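PDB 6S5Z: surface protein R28 from Streptococcus pyogenes, which probably acts as a peptidoglycan-attached, repeat-bearing cell-surface protein implicated in infection, represented here by one Rib domain with an immunoglobulin-like fold. Local coordinates for residues 8-16 against 28-37; 15-24 against 74-82. All coordinates share one frame; numbering follows the deposited sequence.

Interaction 1: residues 8-16 against 28-37; sequences KYSPEAKHR and DSIANTDELP. With NA (sodium ion), chain C.
N32 ND2 gives its two N-H groups to acceptors that both lie close to its own amide plane: S10 O, 3.0 Å from ND2, in the facing segment, and E35 OE1, 2.9 Å from ND2, further along its own loop. Here, in a Rib domain of immunoglobulin-like fold, N32 helps tie two largely irregular segments, since an asparagine side chain carries donor and acceptor together and so can stand in for a peptide group. N32 OD1 accepts a bond from E12 N (3.0 Å), which comes in from above the side-chain carbonyl plane rather than within it. With CG held between the backbone N and carbonyl carbon (chi1 64°), the amide faces S10 and E12, and the bonds at both ends fix its flip. Next to it, A13 and I30 form a single beta bridge, framed by A31 N to E12 O (2.7 Å) and K14 N to S29 O (2.8 Å).

Near Y9, whose carbonyl O binds the sodium ion together with K6, D72 and three waters, the packing turns apolar. The compact, rigid ring of P37 suits the flat phenol: P37 CD sits 3.5 Å from the Y9 ring centroid, almost on the normal, as a CH-pi contact. L36 forks, sending CD1 to P11 CB (3.7 Å) and CD2 to Y9 CB. At the far end the R16 guanidinium lays one face over D28 CB, and a water links R16 NH1 to D28 OD2.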
ATOM      1  N   LYS A   8     -10.930   2.866  12.859  1.00 22.29           N
ATOM      2  CA  LYS A   8     -11.302   1.496  13.212  1.00 21.79           C
ATOM      3  C   LYS A   8     -10.286   0.489  12.694  1.00 21.80           C
ATOM      4  O   LYS A   8     -10.006  -0.519  13.361  1.00 23.99           O
ATOM      5  CB  LYS A   8     -12.678   1.115  12.659  1.00 26.30           C
ATOM      6  CG  LYS A   8     -13.860   1.868  13.183  1.00 31.76           C
ATOM      7  CD  LYS A   8     -15.086   1.498  12.359  1.00 30.54           C
ATOM      8  CE  LYS A   8     -16.356   1.979  13.032  1.00 31.11           C
ATOM      9  NZ  LYS A   8     -17.558   1.634  12.249  1.00 29.30           N
ATOM     10  N   TYR A   9      -9.748   0.729  11.504  1.00 18.18           N
ATOM     11  CA  TYR A   9      -8.977  -0.269  10.785  1.00 16.19           C
ATOM     12  C   TYR A   9      -7.487   0.051  10.853  1.00 20.32           C
ATOM     13  O   TYR A   9      -7.082   1.212  10.982  1.00 17.30           O
ATOM     14  CB  TYR A   9      -9.456  -0.373   9.338  1.00 12.73           C
ATOM     15  CG  TYR A   9     -10.931  -0.732   9.267  1.00 12.84           C
ATOM     16  CD1 TYR A   9     -11.383  -2.009   9.611  1.00 16.43           C
ATOM     17  CD2 TYR A   9     -11.871   0.208   8.867  1.00 10.85           C
ATOM     18  CE1 TYR A   9     -12.739  -2.331   9.565  1.00 15.05           C
ATOM     19  CE2 TYR A   9     -13.229  -0.111   8.811  1.00 20.37           C
ATOM     20  CZ  TYR A   9     -13.651  -1.373   9.168  1.00 21.94           C
ATOM     21  OH  TYR A   9     -15.000  -1.666   9.106  1.00 27.54           O
ATOM     22  N   SER A  10      -6.672  -1.005  10.790  1.00 16.25           N
ATOM     23  CA  SER A  10      -5.228  -0.906  10.998  1.00 16.05           C
ATOM     24  C   SER A  10      -4.466  -1.621   9.887  1.00 15.69           C
ATOM     25  O   SER A  10      -3.941  -2.729  10.084  1.00 12.75           O
ATOM     26  CB  SER A  10      -4.853  -1.467  12.371  1.00 19.33           C
ATOM     27  OG  SER A  10      -5.485  -0.721  13.403  1.00 21.90           O
ATOM     28  N   PRO A  11      -4.378  -1.018   8.704  1.00 17.70           N
ATOM     29  CA  PRO A  11      -3.584  -1.626   7.632  1.00 11.04           C
ATOM     30  C   PRO A  11      -2.106  -1.665   7.997  1.00 14.11           C
ATOM     31  O   PRO A  11      -1.576  -0.760   8.649  1.00 13.64           O
ATOM     32  CB  PRO A  11      -3.847  -0.714   6.427  1.00 14.84           C
ATOM     33  CG  PRO A  11      -4.239   0.591   7.027  1.00 16.14           C
ATOM     34  CD  PRO A  11      -4.929   0.291   8.317  1.00 18.25           C
ATOM     35  N   GLU A  12      -1.452  -2.748   7.593  1.00 12.08           N
ATOM     36  CA  GLU A  12      -0.040  -2.952   7.863  1.00 13.74           C
ATOM     37  C   GLU A  12       0.650  -3.309   6.566  1.00 19.21           C
ATOM     38  O   GLU A  12       0.095  -4.042   5.742  1.00 12.01           O
ATOM     39  CB  GLU A  12       0.184  -4.069   8.886  1.00 19.84           C
ATOM     40  CG  GLU A  12      -0.366  -3.742  10.252  1.00 28.62           C
ATOM     41  CD  GLU A  12      -0.203  -4.887  11.233  1.00 37.76           C
ATOM     42  OE1 GLU A  12      -1.200  -5.609  11.450  1.00 35.90           O
ATOM     43  OE2 GLU A  12       0.920  -5.091  11.747  1.00 48.27           O
ATOM     44  N   ALA A  13       1.873  -2.808   6.417  1.00 15.00           N
ATOM     45  CA  ALA A  13       2.647  -2.991   5.202  1.00 12.83           C
ATOM     46  C   ALA A  13       3.120  -4.427   5.044  1.00 14.08           C
ATOM     47  O   ALA A  13       3.419  -5.126   6.022  1.00 15.24           O
ATOM     48  CB  ALA A  13       3.861  -2.067   5.212  1.00 13.84           C
ATOM     49  N   LYS A  14       3.205  -4.849   3.791  1.00 13.70           N
ATOM     50  CA  LYS A  14       3.866  -6.079   3.393  1.00 13.41           C
ATOM     51  C   LYS A  14       5.117  -5.717   2.605  1.00 24.21           C
ATOM     52  O   LYS A  14       5.043  -4.938   1.644  1.00 17.39           O
ATOM     53  CB  LYS A  14       2.939  -6.953   2.547  1.00 13.52           C
ATOM     54  CG  LYS A  14       3.651  -8.147   1.904  1.00 15.50           C
ATOM     55  CD  LYS A  14       2.690  -9.024   1.103  1.00 17.46           C
ATOM     56  CE  LYS A  14       3.459 -10.037   0.250  1.00 19.50           C
ATOM     57  NZ  LYS A  14       2.536 -10.976  -0.450  1.00 24.69           N
ATOM     58  N   HIS A  15       6.262  -6.260   3.023  1.00 14.48           N
ATOM     59  CA  HIS A  15       7.499  -6.075   2.274  1.00 17.34           C
ATOM     60  C   HIS A  15       7.523  -7.043   1.095  1.00 23.78           C
ATOM     61  O   HIS A  15       7.520  -8.263   1.292  1.00 18.25           O
ATOM     62  CB  HIS A  15       8.714  -6.301   3.176  1.00 19.07           C
ATOM     63  CG  HIS A  15      10.003  -6.368   2.418  1.00 22.96           C
ATOM     64  ND1 HIS A  15      10.793  -7.497   2.393  1.00 24.33           N
ATOM     65  CD2 HIS A  15      10.615  -5.460   1.619  1.00 22.12           C
ATOM     66  CE1 HIS A  15      11.841  -7.278   1.618  1.00 25.61           C
ATOM     67  NE2 HIS A  15      11.756  -6.051   1.134  1.00 23.09           N
ATOM     68  N   ARG A  16       7.565  -6.512  -0.126  1.00 14.76           N
ATOM     69  CA  ARG A  16       7.636  -7.334  -1.326  1.00 17.13           C
ATOM     70  C   ARG A  16       9.036  -7.310  -1.935  1.00 19.68           C
ATOM     71  O   ARG A  16       9.775  -6.320  -1.820  1.00 17.31           O
ATOM     72  CB  ARG A  16       6.625  -6.864  -2.379  1.00 17.56           C
ATOM     73  CG  ARG A  16       5.182  -6.814  -1.941  1.00 10.75           C
ATOM     74  CD  ARG A  16       4.344  -6.453  -3.154  1.00 18.83           C
ATOM     75  NE  ARG A  16       4.435  -7.488  -4.183  1.00 14.60           N
ATOM     76  CZ  ARG A  16       4.064  -7.314  -5.449  1.00 20.03           C
ATOM     77  NH1 ARG A  16       3.597  -6.149  -5.858  1.00  8.57           N
ATOM     78  NH2 ARG A  16       4.172  -8.305  -6.314  1.00 23.15           N
ATOM     79  N   ASP A  28      -1.180  -5.004  -3.272  1.00  7.80           N
ATOM     80  CA  ASP A  28      -0.306  -6.137  -3.015  1.00 10.44           C
ATOM     81  C   ASP A  28       0.763  -5.822  -1.986  1.00 15.92           C
ATOM     82  O   ASP A  28       1.451  -6.748  -1.529  1.00 13.49           O
ATOM     83  CB  ASP A  28       0.349  -6.615  -4.307  1.00  8.69           C
ATOM     84  CG  ASP A  28      -0.609  -7.361  -5.208  1.00 21.26           C
ATOM     85  OD1 ASP A  28      -1.594  -7.944  -4.702  1.00 22.71           O
ATOM     86  OD2 ASP A  28      -0.362  -7.393  -6.425  1.00 21.41           O
ATOM     87  N   SER A  29       0.926  -4.551  -1.627  1.00 10.06           N
ATOM     88  CA  SER A  29       1.870  -4.126  -0.606  1.00 11.11           C
ATOM     89  C   SER A  29       1.225  -3.968   0.763  1.00 11.03           C
ATOM     90  O   SER A  29       1.872  -3.464   1.690  1.00 16.52           O
ATOM     91  CB  SER A  29       2.551  -2.813  -1.024  1.00  9.37           C
ATOM     92  OG  SER A  29       3.541  -3.069  -2.007  1.00 11.60           O
ATOM     93  N   ILE A  30      -0.024  -4.390   0.923  1.00 10.32           N
ATOM     94  CA  ILE A  30      -0.699  -4.345   2.215  1.00  8.27           C
ATOM     95  C   ILE A  30      -0.865  -5.777   2.710  1.00  9.04           C
ATOM     96  O   ILE A  30      -1.424  -6.620   2.002  1.00 11.53           O
ATOM     97  CB  ILE A  30      -2.061  -3.634   2.134  1.00 11.76           C
ATOM     98  CG1 ILE A  30      -1.894  -2.182   1.683  1.00  9.94           C
ATOM     99  CG2 ILE A  30      -2.800  -3.738   3.465  1.00 11.67           C
ATOM    100  CD1 ILE A  30      -1.046  -1.348   2.598  1.00 18.42           C
ATOM    101  N   ALA A  31      -0.411  -6.033   3.935  1.00  9.84           N
ATOM    102  CA  ALA A  31      -0.304  -7.404   4.424  1.00 18.57           C
ATOM    103  C   ALA A  31      -1.653  -7.973   4.840  1.00 13.92           C
ATOM    104  O   ALA A  31      -1.853  -9.191   4.772  1.00 13.68           O
ATOM    105  CB  ALA A  31       0.672  -7.484   5.614  1.00 15.52           C
ATOM    106  N   ASN A  32      -2.588  -7.129   5.263  1.00 10.67           N
ATOM    107  CA  ASN A  32      -3.769  -7.634   5.947  1.00 11.17           C
ATOM    108  C   ASN A  32      -5.043  -7.055   5.348  1.00 10.39           C
ATOM    109  O   ASN A  32      -5.927  -6.584   6.071  1.00 13.01           O
ATOM    110  CB  ASN A  32      -3.649  -7.331   7.438  1.00 11.85           C
ATOM    111  CG  ASN A  32      -3.646  -5.843   7.722  1.00 19.99           C
ATOM    112  OD1 ASN A  32      -3.262  -5.047   6.859  1.00 12.60           O
ATOM    113  ND2 ASN A  32      -4.090  -5.456   8.922  1.00 19.26           N
ATOM    114  N   THR A  33      -5.174  -7.097   4.006  1.00  9.95           N
ATOM    115  CA  THR A  33      -6.401  -6.612   3.365  1.00 13.21           C
ATOM    116  C   THR A  33      -7.615  -7.428   3.783  1.00 16.64           C
ATOM    117  O   THR A  33      -8.749  -7.003   3.541  1.00 18.76           O
ATOM    118  CB  THR A  33      -6.306  -6.636   1.831  1.00  9.41           C
ATOM    119  OG1 THR A  33      -6.053  -7.968   1.367  1.00 18.17           O
ATOM    120  CG2 THR A  33      -5.210  -5.713   1.322  1.00 14.73           C
ATOM    121  N   ASP A  34      -7.405  -8.614   4.354  1.00 11.75           N
ATOM    122  CA  ASP A  34      -8.510  -9.384   4.928  1.00 12.45           C
ATOM    123  C   ASP A  34      -9.020  -8.785   6.234  1.00 15.15           C
ATOM    124  O   ASP A  34     -10.104  -9.161   6.690  1.00 20.37           O
ATOM    125  CB  ASP A  34      -8.089 -10.830   5.172  1.00 20.82           C
ATOM    126  CG  ASP A  34      -6.890 -10.941   6.103  1.00 27.58           C
ATOM    127  OD1 ASP A  34      -5.959 -10.121   5.977  1.00 26.69           O
ATOM    128  OD2 ASP A  34      -6.893 -11.835   6.980  1.00 27.29           O
ATOM    129  N   GLU A  35      -8.262  -7.882   6.851  1.00 13.24           N
ATOM    130  CA  GLU A  35      -8.671  -7.213   8.077  1.00 14.62           C
ATOM    131  C   GLU A  35      -9.202  -5.804   7.838  1.00 18.29           C
ATOM    132  O   GLU A  35      -9.408  -5.052   8.800  1.00 21.84           O
ATOM    133  CB  GLU A  35      -7.497  -7.190   9.051  1.00 13.49           C
ATOM    134  CG  GLU A  35      -7.040  -8.584   9.395  1.00 16.59           C
ATOM    135  CD  GLU A  35      -5.823  -8.599  10.274  1.00 17.83           C
ATOM    136  OE1 GLU A  35      -5.304  -7.501  10.579  1.00 16.64           O
ATOM    137  OE2 GLU A  35      -5.380  -9.710  10.639  1.00 18.90           O
ATOM    138  N   LEU A  36      -9.418  -5.429   6.574  1.00 13.00           N
ATOM    139  CA  LEU A  36      -9.937  -4.158   6.140  1.00 13.83           C
ATOM    140  C   LEU A  36     -11.189  -4.427   5.328  1.00 12.94           C
ATOM    141  O   LEU A  36     -11.283  -5.485   4.707  1.00 12.90           O
ATOM    142  CB  LEU A  36      -8.912  -3.426   5.256  1.00 11.01           C
ATOM    143  CG  LEU A  36      -7.495  -3.415   5.846  1.00 14.52           C
ATOM    144  CD1 LEU A  36      -6.519  -2.761   4.882  1.00 13.14           C
ATOM    145  CD2 LEU A  36      -7.440  -2.743   7.219  1.00 14.30           C
ATOM    146  N   PRO A  37     -12.150  -3.503   5.285  1.00 14.70           N
ATOM    147  CA  PRO A  37     -13.345  -3.739   4.466  1.00 17.43           C
ATOM    148  C   PRO A  37     -12.936  -4.122   3.053  1.00 16.25           C
ATOM    149  O   PRO A  37     -11.974  -3.587   2.507  1.00 11.07           O
ATOM    150  CB  PRO A  37     -14.072  -2.391   4.499  1.00 19.55           C
ATOM    151  CG  PRO A  37     -13.581  -1.741   5.774  1.00 16.77           C
ATOM    152  CD  PRO A  37     -12.146  -2.155   5.877  1.00 13.54           C
TER
HETATM  153 NA    NA C 401      -5.784   3.365  10.781  1.00 19.73          NA
HETATM  154  O   HOH W   1      -7.983  -3.627  10.760  1.00 15.56           O
HETATM  155  O   HOH W   2      -5.229   2.179  13.072  1.00 29.09           O
HETATM  156  O   HOH W   3      -3.142  -7.346  12.196  1.00 19.93           O
HETATM  157  O   HOH W   4       5.688  -3.618  -0.492  1.00 11.42           O
HETATM  158  O   HOH W   5       1.115  -9.334  -1.936  1.00 21.09           O
HETATM  159  O   HOH W   6       2.689  -3.689  -4.601  1.00 12.32           O
HETATM  160  O   HOH W   7       1.434  -6.320  -7.915  1.00 16.92           O
HETATM  161  O   HOH W   8      -4.800   5.883  11.039  1.00 39.82           O
HETATM  162  O   HOH W   9      -3.213   2.897  10.426  1.00 46.20           O

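Interaction 2: residues 15-24 against 74-82; sequences HRTVEQHAEL and VNVKVTVTS
Strand 16-19 runs beside strand 74-81 in parallel register, R16 against V78 through E19 against T81, with 28° between their directions. The backbone bonds form the regular parallel ladder of this Rib-domain sheet: T79 N to R16 O (2.9 Å), V18 N to T79 O (2.9 Å) and T81 N to V18 O (3.0 Å). The ladder frays at its ends, where R16 N to K77 O is weak and the Q20 N to T81 O bond is bent at its hydrogen (136°) as the chain enters the type II turn E19 to A22.

Among polar side chains, the H15 imidazole points its NE2 edge at T79 OG1, which lies in the ring plane. CG of H15, opposite the backbone N (chi1 170°), brings the ring to that hydroxyl. The NE2 to OG1 distance, 2.5 Å, is doubtfully short; OG1 also bonds E57. Beta-branched threonines suit this extended face, where T17 CG2 and T81 CG2 touch at 3.6 Å.

On the other face, beta-branched valines suit extended strands with buried side chains. V18 CG2 rests on V78 CG1 (3.9 Å), L24 CD2 reaches the same methyl, and V18 CG1 lies over one face of the R16 guanidinium. At the turn, V80 CG1 packs on Q20 CA (3.6 Å), while the side-chain NE2 of Q20 hydrogen-bonds S53 O.

Strand 16-19 is an outermost strand of the sheet, and strand 71-81 lies between it and the antiparallel strand 56-65.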
ATOM      1  N   HIS A  15       6.262  -6.260   3.023  1.00 14.48           N
ATOM      2  CA  HIS A  15       7.499  -6.075   2.274  1.00 17.34           C
ATOM      3  C   HIS A  15       7.523  -7.043   1.095  1.00 23.78           C
ATOM      4  O   HIS A  15       7.520  -8.263   1.292  1.00 18.25           O
ATOM      5  CB  HIS A  15       8.714  -6.301   3.176  1.00 19.07           C
ATOM      6  CG  HIS A  15      10.003  -6.368   2.418  1.00 22.96           C
ATOM      7  ND1 HIS A  15      10.793  -7.497   2.393  1.00 24.33           N
ATOM      8  CD2 HIS A  15      10.615  -5.460   1.619  1.00 22.12           C
ATOM      9  CE1 HIS A  15      11.841  -7.278   1.618  1.00 25.61           C
ATOM     10  NE2 HIS A  15      11.756  -6.051   1.134  1.00 23.09           N
ATOM     11  N   ARG A  16       7.565  -6.512  -0.126  1.00 14.76           N
ATOM     12  CA  ARG A  16       7.636  -7.334  -1.326  1.00 17.13           C
ATOM     13  C   ARG A  16       9.036  -7.310  -1.935  1.00 19.68           C
ATOM     14  O   ARG A  16       9.775  -6.320  -1.820  1.00 17.31           O
ATOM     15  CB  ARG A  16       6.625  -6.864  -2.379  1.00 17.56           C
ATOM     16  CG  ARG A  16       5.182  -6.814  -1.941  1.00 10.75           C
ATOM     17  CD  ARG A  16       4.344  -6.453  -3.154  1.00 18.83           C
ATOM     18  NE  ARG A  16       4.435  -7.488  -4.183  1.00 14.60           N
ATOM     19  CZ  ARG A  16       4.064  -7.314  -5.449  1.00 20.03           C
ATOM     20  NH1 ARG A  16       3.597  -6.149  -5.858  1.00  8.57           N
ATOM     21  NH2 ARG A  16       4.172  -8.305  -6.314  1.00 23.15           N
ATOM     22  N   THR A  17       9.386  -8.420  -2.592  1.00 16.52           N
ATOM     23  CA  THR A  17      10.595  -8.534  -3.404  1.00 15.27           C
ATOM     24  C   THR A  17      10.191  -8.879  -4.828  1.00 18.15           C
ATOM     25  O   THR A  17       9.514  -9.886  -5.061  1.00 17.34           O
ATOM     26  CB  THR A  17      11.535  -9.603  -2.850  1.00 21.51           C
ATOM     27  OG1 THR A  17      11.878  -9.260  -1.507  1.00 17.12           O
ATOM     28  CG2 THR A  17      12.800  -9.680  -3.685  1.00 26.57           C
ATOM     29  N   VAL A  18      10.602  -8.048  -5.779  1.00 13.99           N
ATOM     30  CA  VAL A  18      10.195  -8.195  -7.169  1.00 16.37           C
ATOM     31  C   VAL A  18      11.401  -7.987  -8.076  1.00 17.94           C
ATOM     32  O   VAL A  18      12.423  -7.419  -7.679  1.00 16.82           O
ATOM     33  CB  VAL A  18       9.074  -7.204  -7.567  1.00 14.91           C
ATOM     34  CG1 VAL A  18       7.888  -7.298  -6.614  1.00 18.43           C
ATOM     35  CG2 VAL A  18       9.623  -5.763  -7.650  1.00  9.83           C
ATOM     36  N   GLU A  19      11.257  -8.421  -9.324  1.00 16.48           N
ATOM     37  CA  GLU A  19      12.320  -8.246 -10.302  1.00 17.45           C
ATOM     38  C   GLU A  19      12.262  -6.857 -10.931  1.00 15.97           C
ATOM     39  O   GLU A  19      11.221  -6.193 -10.933  1.00 17.75           O
ATOM     40  CB  GLU A  19      12.217  -9.310 -11.386  1.00 25.31           C
ATOM     41  CG  GLU A  19      12.644 -10.701 -10.928  1.00 35.42           C
ATOM     42  CD  GLU A  19      12.671 -11.691 -12.075  1.00 47.19           C
ATOM     43  OE1 GLU A  19      11.620 -11.868 -12.729  1.00 44.59           O
ATOM     44  OE2 GLU A  19      13.746 -12.275 -12.336  1.00 58.55           O
ATOM     45  N   GLN A  20      13.403  -6.423 -11.474  1.00 17.09           N
ATOM     46  CA  GLN A  20      13.455  -5.162 -12.201  1.00 19.03           C
ATOM     47  C   GLN A  20      12.374  -5.145 -13.273  1.00 14.18           C
ATOM     48  O   GLN A  20      12.162  -6.146 -13.966  1.00 15.29           O
ATOM     49  CB  GLN A  20      14.826  -4.983 -12.849  1.00 18.76           C
ATOM     50  CG  GLN A  20      15.142  -3.555 -13.303  1.00 11.47           C
ATOM     51  CD  GLN A  20      16.577  -3.456 -13.780  1.00 22.22           C
ATOM     52  OE1 GLN A  20      17.292  -4.455 -13.787  1.00 26.88           O
ATOM     53  NE2 GLN A  20      17.016  -2.251 -14.158  1.00 15.86           N
ATOM     54  N   HIS A  21      11.688  -4.008 -13.384  1.00 10.56           N
ATOM     55  CA  HIS A  21      10.621  -3.688 -14.353  1.00 12.76           C
ATOM     56  C   HIS A  21       9.280  -4.316 -13.986  1.00 15.65           C
ATOM     57  O   HIS A  21       8.316  -4.177 -14.734  1.00 18.31           O
ATOM     58  CB  HIS A  21      11.008  -4.074 -15.786  1.00 15.02           C
ATOM     59  CG  HIS A  21      12.295  -3.458 -16.236  1.00 17.92           C
ATOM     60  ND1 HIS A  21      12.477  -2.095 -16.284  1.00 18.85           N
ATOM     61  CD2 HIS A  21      13.453  -4.009 -16.670  1.00 16.02           C
ATOM     62  CE1 HIS A  21      13.695  -1.832 -16.725  1.00 13.39           C
ATOM     63  NE2 HIS A  21      14.309  -2.973 -16.959  1.00 14.20           N
ATOM     64  N   ALA A  22       9.168  -4.938 -12.817  1.00 16.11           N
ATOM     65  CA  ALA A  22       7.902  -5.518 -12.398  1.00 13.91           C
ATOM     66  C   ALA A  22       6.823  -4.448 -12.242  1.00 15.76           C
ATOM     67  O   ALA A  22       7.101  -3.281 -11.972  1.00 16.02           O
ATOM     68  CB  ALA A  22       8.080  -6.270 -11.070  1.00 16.92           C
ATOM     69  N   GLU A  23       5.579  -4.850 -12.456  1.00 18.65           N
ATOM     70  CA  GLU A  23       4.443  -4.018 -12.097  1.00 15.62           C
ATOM     71  C   GLU A  23       4.191  -4.107 -10.590  1.00 15.34           C
ATOM     72  O   GLU A  23       4.560  -5.084  -9.934  1.00 18.29           O
ATOM     73  CB  GLU A  23       3.195  -4.456 -12.867  1.00 21.00           C
ATOM     74  CG  GLU A  23       3.331  -4.394 -14.391  1.00 28.57           C
ATOM     75  CD  GLU A  23       3.536  -2.985 -14.907  1.00 45.94           C
ATOM     76  OE1 GLU A  23       2.948  -2.041 -14.324  1.00 44.54           O
ATOM     77  OE2 GLU A  23       4.283  -2.822 -15.901  1.00 56.52           O
ATOM     78  N   LEU A  24       3.564  -3.071 -10.044  1.00 10.50           N
ATOM     79  CA  LEU A  24       3.247  -3.002  -8.622  1.00  7.82           C
ATOM     80  C   LEU A  24       1.819  -2.515  -8.468  1.00 16.41           C
ATOM     81  O   LEU A  24       1.529  -1.340  -8.716  1.00 17.66           O
ATOM     82  CB  LEU A  24       4.202  -2.058  -7.888  1.00 13.44           C
ATOM     83  CG  LEU A  24       5.689  -2.385  -7.866  1.00 16.45           C
ATOM     84  CD1 LEU A  24       6.401  -1.212  -7.213  1.00 13.44           C
ATOM     85  CD2 LEU A  24       5.940  -3.688  -7.089  1.00 17.33           C
ATOM     86  N   VAL A  74       0.036   4.296   4.221  1.00 11.83           N
ATOM     87  CA  VAL A  74       0.831   3.179   4.714  1.00 15.86           C
ATOM     88  C   VAL A  74       2.184   3.188   4.019  1.00 14.99           C
ATOM     89  O   VAL A  74       2.256   3.019   2.798  1.00  9.40           O
ATOM     90  CB  VAL A  74       0.119   1.833   4.497  1.00 14.39           C
ATOM     91  CG1 VAL A  74       0.995   0.719   5.018  1.00 13.96           C
ATOM     92  CG2 VAL A  74      -1.244   1.833   5.193  1.00 16.74           C
ATOM     93  N   ASN A  75       3.252   3.389   4.793  1.00 15.66           N
ATOM     94  CA  ASN A  75       4.606   3.314   4.262  1.00 14.10           C
ATOM     95  C   ASN A  75       4.999   1.866   4.013  1.00 13.88           C
ATOM     96  O   ASN A  75       4.839   1.009   4.889  1.00 12.90           O
ATOM     97  CB  ASN A  75       5.596   3.957   5.237  1.00 13.32           C
ATOM     98  CG  ASN A  75       5.339   5.433   5.427  1.00 19.50           C
ATOM     99  OD1 ASN A  75       4.875   6.116   4.511  1.00 21.52           O
ATOM    100  ND2 ASN A  75       5.606   5.929   6.626  1.00 26.71           N
ATOM    101  N   VAL A  76       5.534   1.596   2.826  1.00 10.01           N
ATOM    102  CA  VAL A  76       5.896   0.243   2.412  1.00  9.43           C
ATOM    103  C   VAL A  76       7.290   0.245   1.810  1.00 10.16           C
ATOM    104  O   VAL A  76       7.851   1.283   1.463  1.00 16.45           O
ATOM    105  CB  VAL A  76       4.899  -0.368   1.408  1.00  9.57           C
ATOM    106  CG1 VAL A  76       3.468  -0.319   1.927  1.00 12.35           C
ATOM    107  CG2 VAL A  76       5.007   0.367   0.056  1.00  9.22           C
ATOM    108  N   LYS A  77       7.838  -0.952   1.682  1.00 12.78           N
ATOM    109  CA  LYS A  77       9.173  -1.148   1.157  1.00 18.61           C
ATOM    110  C   LYS A  77       9.111  -2.215   0.082  1.00 18.86           C
ATOM    111  O   LYS A  77       8.386  -3.207   0.218  1.00 20.43           O
ATOM    112  CB  LYS A  77      10.150  -1.524   2.279  1.00 17.92           C
ATOM    113  CG  LYS A  77      10.266  -0.396   3.298  1.00 22.91           C
ATOM    114  CD  LYS A  77      11.395  -0.566   4.307  1.00 33.73           C
ATOM    115  CE  LYS A  77      11.654   0.768   5.018  1.00 40.94           C
ATOM    116  NZ  LYS A  77      12.964   0.833   5.726  1.00 45.78           N
ATOM    117  N   VAL A  78       9.850  -1.991  -0.998  1.00 14.37           N
ATOM    118  CA  VAL A  78       9.927  -2.940  -2.093  1.00 14.22           C
ATOM    119  C   VAL A  78      11.398  -3.144  -2.407  1.00 11.42           C
ATOM    120  O   VAL A  78      12.130  -2.177  -2.657  1.00 12.26           O
ATOM    121  CB  VAL A  78       9.165  -2.464  -3.347  1.00 16.33           C
ATOM    122  CG1 VAL A  78       9.300  -3.489  -4.462  1.00 19.26           C
ATOM    123  CG2 VAL A  78       7.684  -2.224  -3.052  1.00 13.31           C
ATOM    124  N   THR A  79      11.833  -4.391  -2.373  1.00 12.72           N
ATOM    125  CA  THR A  79      13.172  -4.753  -2.791  1.00 20.60           C
ATOM    126  C   THR A  79      13.097  -5.100  -4.266  1.00 19.24           C
ATOM    127  O   THR A  79      12.244  -5.892  -4.673  1.00 14.21           O
ATOM    128  CB  THR A  79      13.681  -5.947  -1.975  1.00 16.26           C
ATOM    129  OG1 THR A  79      13.579  -5.639  -0.583  1.00 17.54           O
ATOM    130  CG2 THR A  79      15.130  -6.266  -2.320  1.00 19.92           C
ATOM    131  N   VAL A  80      13.931  -4.463  -5.078  1.00 14.78           N
ATOM    132  CA  VAL A  80      13.975  -4.768  -6.500  1.00 13.68           C
ATOM    133  C   VAL A  80      15.311  -5.441  -6.785  1.00 15.04           C
ATOM    134  O   VAL A  80      16.368  -4.872  -6.492  1.00 17.47           O
ATOM    135  CB  VAL A  80      13.774  -3.511  -7.357  1.00 13.88           C
ATOM    136  CG1 VAL A  80      13.679  -3.886  -8.827  1.00 14.72           C
ATOM    137  CG2 VAL A  80      12.523  -2.764  -6.903  1.00 13.38           C
ATOM    138  N   THR A  81      15.266  -6.670  -7.295  1.00 25.54           N
ATOM    139  CA  THR A  81      16.454  -7.454  -7.615  1.00 17.03           C
ATOM    140  C   THR A  81      16.832  -7.318  -9.090  1.00 31.48           C
ATOM    141  O   THR A  81      15.997  -7.023  -9.949  1.00 37.29           O
ATOM    142  CB  THR A  81      16.215  -8.932  -7.302  1.00 24.24           C
ATOM    143  OG1 THR A  81      15.296  -9.471  -8.258  1.00 32.37           O
ATOM    144  CG2 THR A  81      15.578  -9.075  -5.941  1.00 26.99           C
ATOM    145  N   SER A  82      18.101  -7.583  -9.386  1.00 33.46           N
ATOM    146  CA  SER A  82      18.577  -7.567 -10.769  1.00 42.79           C
ATOM    147  C   SER A  82      19.578  -8.694 -11.028  1.00 50.93           C
ATOM    148  O   SER A  82      20.343  -9.081 -10.147  1.00 52.85           O
ATOM    149  CB  SER A  82      19.220  -6.225 -11.109  1.00 43.79           C
ATOM    150  OG  SER A  82      20.552  -6.176 -10.634  1.00 45.99           O
TER
HETATM  151  O   HOH W  10      16.344 -10.395 -11.023  1.00 43.74           O

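How the interactions relate
The two interactions have centres 16 Å apart and share H15 and R16, at the junction where the irregular segment 8-16 becomes strand 16-19. Along the chain their segments alternate: 8-16, then 15-24, 28-37 and 74-82. Thus one continuous N-terminal run first pairs with the loop leading to strand 41-44, then joins the sheet edge beside strand 71-81. The contacts also touch directly, as P11 packs on V74 and A13 on V76. Strand 71-81 therefore serves both: its earlier residues lie beneath interaction 1, with D72 at the sodium ion, and its later ones form interaction 2, so the N-terminal run and the loop before strand 41-44 are both packed against the sheet through strand 71-81.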